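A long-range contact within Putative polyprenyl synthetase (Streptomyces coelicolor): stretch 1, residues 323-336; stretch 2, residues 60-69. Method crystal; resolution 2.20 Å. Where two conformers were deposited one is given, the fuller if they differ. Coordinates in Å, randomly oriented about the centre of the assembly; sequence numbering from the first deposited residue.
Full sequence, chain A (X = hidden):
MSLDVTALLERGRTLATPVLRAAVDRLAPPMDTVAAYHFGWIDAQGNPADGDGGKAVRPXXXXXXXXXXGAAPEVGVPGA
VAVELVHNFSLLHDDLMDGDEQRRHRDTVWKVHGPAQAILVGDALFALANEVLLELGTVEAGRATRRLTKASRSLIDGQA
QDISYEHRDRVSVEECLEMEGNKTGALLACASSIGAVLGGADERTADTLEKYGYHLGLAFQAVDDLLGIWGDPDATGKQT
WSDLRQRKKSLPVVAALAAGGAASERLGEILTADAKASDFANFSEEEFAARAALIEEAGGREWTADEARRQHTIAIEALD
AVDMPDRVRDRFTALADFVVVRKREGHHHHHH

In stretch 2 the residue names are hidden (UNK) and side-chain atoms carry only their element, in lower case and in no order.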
# COMPACT_ATOMS: atom_id res chain seq x y z
N ASP A 323 34.07 -3.88 -6.79
CA ASP A 323 35.16 -3.10 -6.21
C ASP A 323 34.67 -2.41 -4.95
O ASP A 323 33.73 -1.61 -4.98
CB ASP A 323 35.67 -2.08 -7.23
CG ASP A 323 37.03 -1.52 -6.87
OD1 ASP A 323 37.71 -2.06 -5.96
OD2 ASP A 323 37.43 -0.51 -7.50
N MET A 324 35.32 -2.72 -3.84
CA MET A 324 34.80 -2.44 -2.52
C MET A 324 35.96 -2.56 -1.54
O MET A 324 36.80 -3.45 -1.69
CB MET A 324 33.73 -3.49 -2.20
CG MET A 324 33.19 -3.54 -0.79
SD MET A 324 32.17 -5.02 -0.55
CE MET A 324 31.35 -5.13 -2.13
N PRO A 325 36.03 -1.64 -0.55
CA PRO A 325 36.96 -1.76 0.57
C PRO A 325 36.87 -3.13 1.21
O PRO A 325 35.77 -3.63 1.48
CB PRO A 325 36.47 -0.68 1.53
CG PRO A 325 35.94 0.38 0.64
CD PRO A 325 35.37 -0.33 -0.57
N ASP A 326 38.04 -3.74 1.44
CA ASP A 326 38.14 -5.13 1.88
C ASP A 326 37.64 -5.39 3.31
O ASP A 326 37.32 -6.53 3.66
CB ASP A 326 39.58 -5.64 1.69
CG ASP A 326 39.99 -5.73 0.22
OD1 ASP A 326 39.21 -5.29 -0.66
OD2 ASP A 326 41.09 -6.25 -0.07
N ARG A 327 37.58 -4.34 4.13
CA ARG A 327 36.99 -4.44 5.46
C ARG A 327 35.47 -4.60 5.36
O ARG A 327 34.85 -5.29 6.18
CB ARG A 327 37.31 -3.21 6.31
CG ARG A 327 38.64 -2.52 6.03
CD ARG A 327 38.91 -1.42 7.06
NE ARG A 327 37.85 -0.41 7.11
CZ ARG A 327 37.52 0.27 8.20
NH1 ARG A 327 38.16 0.07 9.35
NH2 ARG A 327 36.54 1.17 8.15
N VAL A 328 34.89 -3.95 4.35
CA VAL A 328 33.44 -3.99 4.11
C VAL A 328 33.05 -5.35 3.54
O VAL A 328 32.10 -5.98 4.01
CB VAL A 328 32.99 -2.84 3.18
CG1 VAL A 328 31.49 -2.82 3.02
CG2 VAL A 328 33.48 -1.49 3.72
N ARG A 329 33.81 -5.80 2.53
CA ARG A 329 33.63 -7.13 1.94
C ARG A 329 33.67 -8.23 3.00
O ARG A 329 32.83 -9.13 2.98
CB ARG A 329 34.67 -7.38 0.85
CG ARG A 329 34.35 -8.58 -0.03
CD ARG A 329 35.46 -8.86 -1.03
NE ARG A 329 35.43 -7.93 -2.16
CZ ARG A 329 36.02 -6.74 -2.16
NH1 ARG A 329 36.67 -6.32 -1.08
NH2 ARG A 329 35.95 -5.96 -3.23
N ASP A 330 34.62 -8.14 3.93
CA ASP A 330 34.74 -9.08 5.05
C ASP A 330 33.49 -9.08 5.92
O ASP A 330 33.05 -10.13 6.39
CB ASP A 330 35.97 -8.74 5.91
CG ASP A 330 37.25 -9.44 5.44
OD1 ASP A 330 38.12 -9.71 6.30
OD2 ASP A 330 37.39 -9.72 4.23
N ARG A 331 32.93 -7.89 6.13
CA ARG A 331 31.72 -7.74 6.94
C ARG A 331 30.49 -8.35 6.23
O ARG A 331 29.68 -9.02 6.87
CB ARG A 331 31.51 -6.27 7.31
CG ARG A 331 32.30 -5.84 8.55
CD ARG A 331 32.28 -4.33 8.75
NE ARG A 331 32.55 -3.98 10.14
CZ ARG A 331 32.57 -2.73 10.62
NH1 ARG A 331 32.81 -2.52 11.91
NH2 ARG A 331 32.34 -1.70 9.81
N PHE A 332 30.40 -8.14 4.92
CA PHE A 332 29.34 -8.73 4.10
C PHE A 332 29.43 -10.25 4.05
O PHE A 332 28.40 -10.95 4.06
CB PHE A 332 29.43 -8.18 2.68
CG PHE A 332 28.61 -6.95 2.44
CD1 PHE A 332 29.20 -5.70 2.44
CD2 PHE A 332 27.24 -7.04 2.19
CE1 PHE A 332 28.44 -4.56 2.20
CE2 PHE A 332 26.48 -5.91 1.94
CZ PHE A 332 27.07 -4.67 1.95
N THR A 333 30.66 -10.76 3.99
CA THR A 333 30.95 -12.19 4.02
C THR A 333 30.52 -12.86 5.34
O THR A 333 29.99 -13.96 5.33
CB THR A 333 32.46 -12.44 3.71
OG1 THR A 333 32.71 -12.16 2.32
CG2 THR A 333 32.91 -13.87 4.05
N ALA A 334 30.71 -12.16 6.46
CA ALA A 334 30.39 -12.72 7.77
C ALA A 334 28.90 -12.79 8.07
O ALA A 334 28.45 -13.68 8.82
CB ALA A 334 31.12 -11.96 8.87
N LEU A 335 28.13 -11.86 7.52
CA LEU A 335 26.67 -11.89 7.63
C LEU A 335 26.12 -13.11 6.89
O LEU A 335 25.23 -13.80 7.40
CB LEU A 335 26.04 -10.61 7.08
CG LEU A 335 26.13 -9.38 7.99
CD1 LEU A 335 25.83 -8.13 7.21
CD2 LEU A 335 25.21 -9.49 9.20
N ALA A 336 26.68 -13.36 5.71
CA ALA A 336 26.33 -14.51 4.89
C ALA A 336 26.54 -15.85 5.61
O ALA A 336 25.74 -16.77 5.44
CB ALA A 336 27.09 -14.48 3.57
N UNK A 60 21.35 -3.90 9.47
CA UNK A 60 22.80 -4.10 9.45
C UNK A 60 23.34 -4.09 8.03
O UNK A 60 24.38 -3.51 7.76
c UNK A 60 23.19 -5.41 10.16
N UNK A 61 22.61 -4.73 7.12
CA UNK A 61 22.99 -4.84 5.73
C UNK A 61 22.99 -3.47 5.05
O UNK A 61 23.94 -3.13 4.34
c UNK A 61 22.02 -5.79 5.03
c UNK A 61 21.59 -8.15 4.40
c UNK A 61 22.45 -6.93 4.10
c UNK A 61 23.91 -7.28 4.20
N UNK A 62 21.94 -2.69 5.29
CA UNK A 62 21.79 -1.37 4.65
C UNK A 62 22.84 -0.35 5.07
O UNK A 62 23.28 0.45 4.24
c UNK A 62 20.39 -0.83 4.87
N UNK A 63 23.23 -0.38 6.34
CA UNK A 63 24.29 0.53 6.82
C UNK A 63 25.64 0.08 6.27
O UNK A 63 26.45 0.93 5.88
c UNK A 63 24.52 -0.52 9.16
c UNK A 63 23.02 1.44 8.82
c UNK A 63 24.30 0.76 8.37
N UNK A 64 25.85 -1.23 6.20
CA UNK A 64 27.01 -1.82 5.51
C UNK A 64 27.09 -1.42 4.04
O UNK A 64 28.16 -1.12 3.53
c UNK A 64 28.01 -4.09 6.45
c UNK A 64 27.61 -4.12 7.91
c UNK A 64 26.98 -3.35 5.61
c UNK A 64 28.14 -5.50 5.92
N UNK A 65 25.93 -1.42 3.37
CA UNK A 65 25.83 -1.09 1.96
C UNK A 65 26.38 0.29 1.64
O UNK A 65 26.99 0.49 0.60
c UNK A 65 24.38 -1.20 1.49
o UNK A 65 24.28 -1.10 0.08
N UNK A 66 26.16 1.24 2.55
CA UNK A 66 26.64 2.61 2.39
C UNK A 66 28.17 2.69 2.43
O UNK A 66 28.78 3.45 1.66
c UNK A 66 26.01 3.52 3.45
N UNK A 67 28.78 1.88 3.29
CA UNK A 67 30.25 1.83 3.44
C UNK A 67 31.02 1.37 2.21
O UNK A 67 32.21 1.67 2.09
c UNK A 67 30.16 1.47 5.95
c UNK A 67 30.43 0.50 7.07
o UNK A 67 31.24 0.84 7.96
o UNK A 67 29.85 -0.60 7.05
c UNK A 67 30.62 0.94 4.62
N UNK A 68 30.35 0.64 1.32
CA UNK A 68 30.89 0.20 0.02
C UNK A 68 31.45 1.36 -0.81
O UNK A 68 32.50 1.24 -1.45
c UNK A 68 30.22 -0.88 -2.24
c UNK A 68 29.53 -1.93 -0.08
c UNK A 68 29.82 -0.62 -0.78
N UNK A 69 30.74 2.49 -0.79
CA UNK A 69 31.19 3.69 -1.51
C UNK A 69 32.19 4.49 -0.69
O UNK A 69 32.85 5.38 -1.22
o UNK A 69 29.23 4.88 -0.72
c UNK A 69 30.01 4.60 -1.89
c UNK A 69 29.12 3.94 -2.92

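Position 60 carries a single side-chain carbon, directed sideways; the CB of position 60 is 4.7 Å from Leu335 CD2, just beyond contact. One carbon and nothing more is alanine, Ala60.

Position 61 has four carbons, forked at the second. The base points sideways, but the end of the chain comes nearer the partner helix. A four-carbon chain with that fork is leucine. Leu61 CD1 lies 3.7 Å from Phe332 CE2 and 3.7 Å from Leu335 CD1, so one methyl serves two apolar neighbours.

Position 62 again has one carbon, pointing away and out of contact: Ala62.

At position 63 the first side-chain carbon carries two more, three in all, and the group stays out of reach of stretch 1. Branching at CB without oxygen fits the shape of valine, and threonine, which has the same outline, would need an oxygen; this is Val63, buried against other parts of the protein.

Position 64 shows four carbons forked at the second, and here the CA-to-CB bond points toward stretch 1. One terminal carbon sits over a face of the Phe332 ring, and the same carbon approaches Arg331 and Leu335. This is a second leucine. Leu64 CD2 is 3.8 Å from the ring centroid of Phe332 and 15° off the ring normal, a CH-pi contact, and it lies 3.7 Å from both Arg331 CB and Leu335 CD1.

Position 65 has one carbon followed by one oxygen, and it points away. That is serine; the hydroxyl of Ser65 is hydrogen-bonded elsewhere in the structure, while its backbone N lies 3.7 Å from Phe332 CZ.

Position 66, one carbon, points away and touches nothing on stretch 1: Ala66.

Position 67 has three carbons in a row, the third bearing two oxygens, one of them near the guanidinium of Arg331. With two oxygens the terminal group could be read only as a carboxylate, hence Glu67. Its OE1 forms a salt bridge with Arg331 NH2 at 3.3 Å, meeting the guanidinium at its edge, near its plane.

At position 68 three carbons branch at the first, packed against Met324, Val328 and Phe332. An oxygen-free fork at CB gives valine. Val68 CG2 is 3.8 Å from Val328 CG1 and 3.6 Å from Phe332 CE1.

Position 69 branches at CB into one oxygen and one carbon, so it is threonine. Thr69 points away, and its OG1 donates to Ala66 O at 2.8 Å.

The helices run nearly antiparallel, at 159°, with axes 9.8 Å apart at closest approach. No hydrogen bond crosses between them: an apolar seam, centred on Phe332, is joined by one salt bridge at partly exposed residues. Toward the start of stretch 1, Pro325 CD packs 3.4 Å from Val68 O. The rule is economical: branched aliphatics of stretch 2 pack on Phe332 and its neighbours, Glu67 adds its salt bridge and its CB against Val328, and the alanines, Ser65 and Thr69 leave their side chains facing elsewhere or uninvolved.

Stretch 2 (60-69) ALAVLSAEVT
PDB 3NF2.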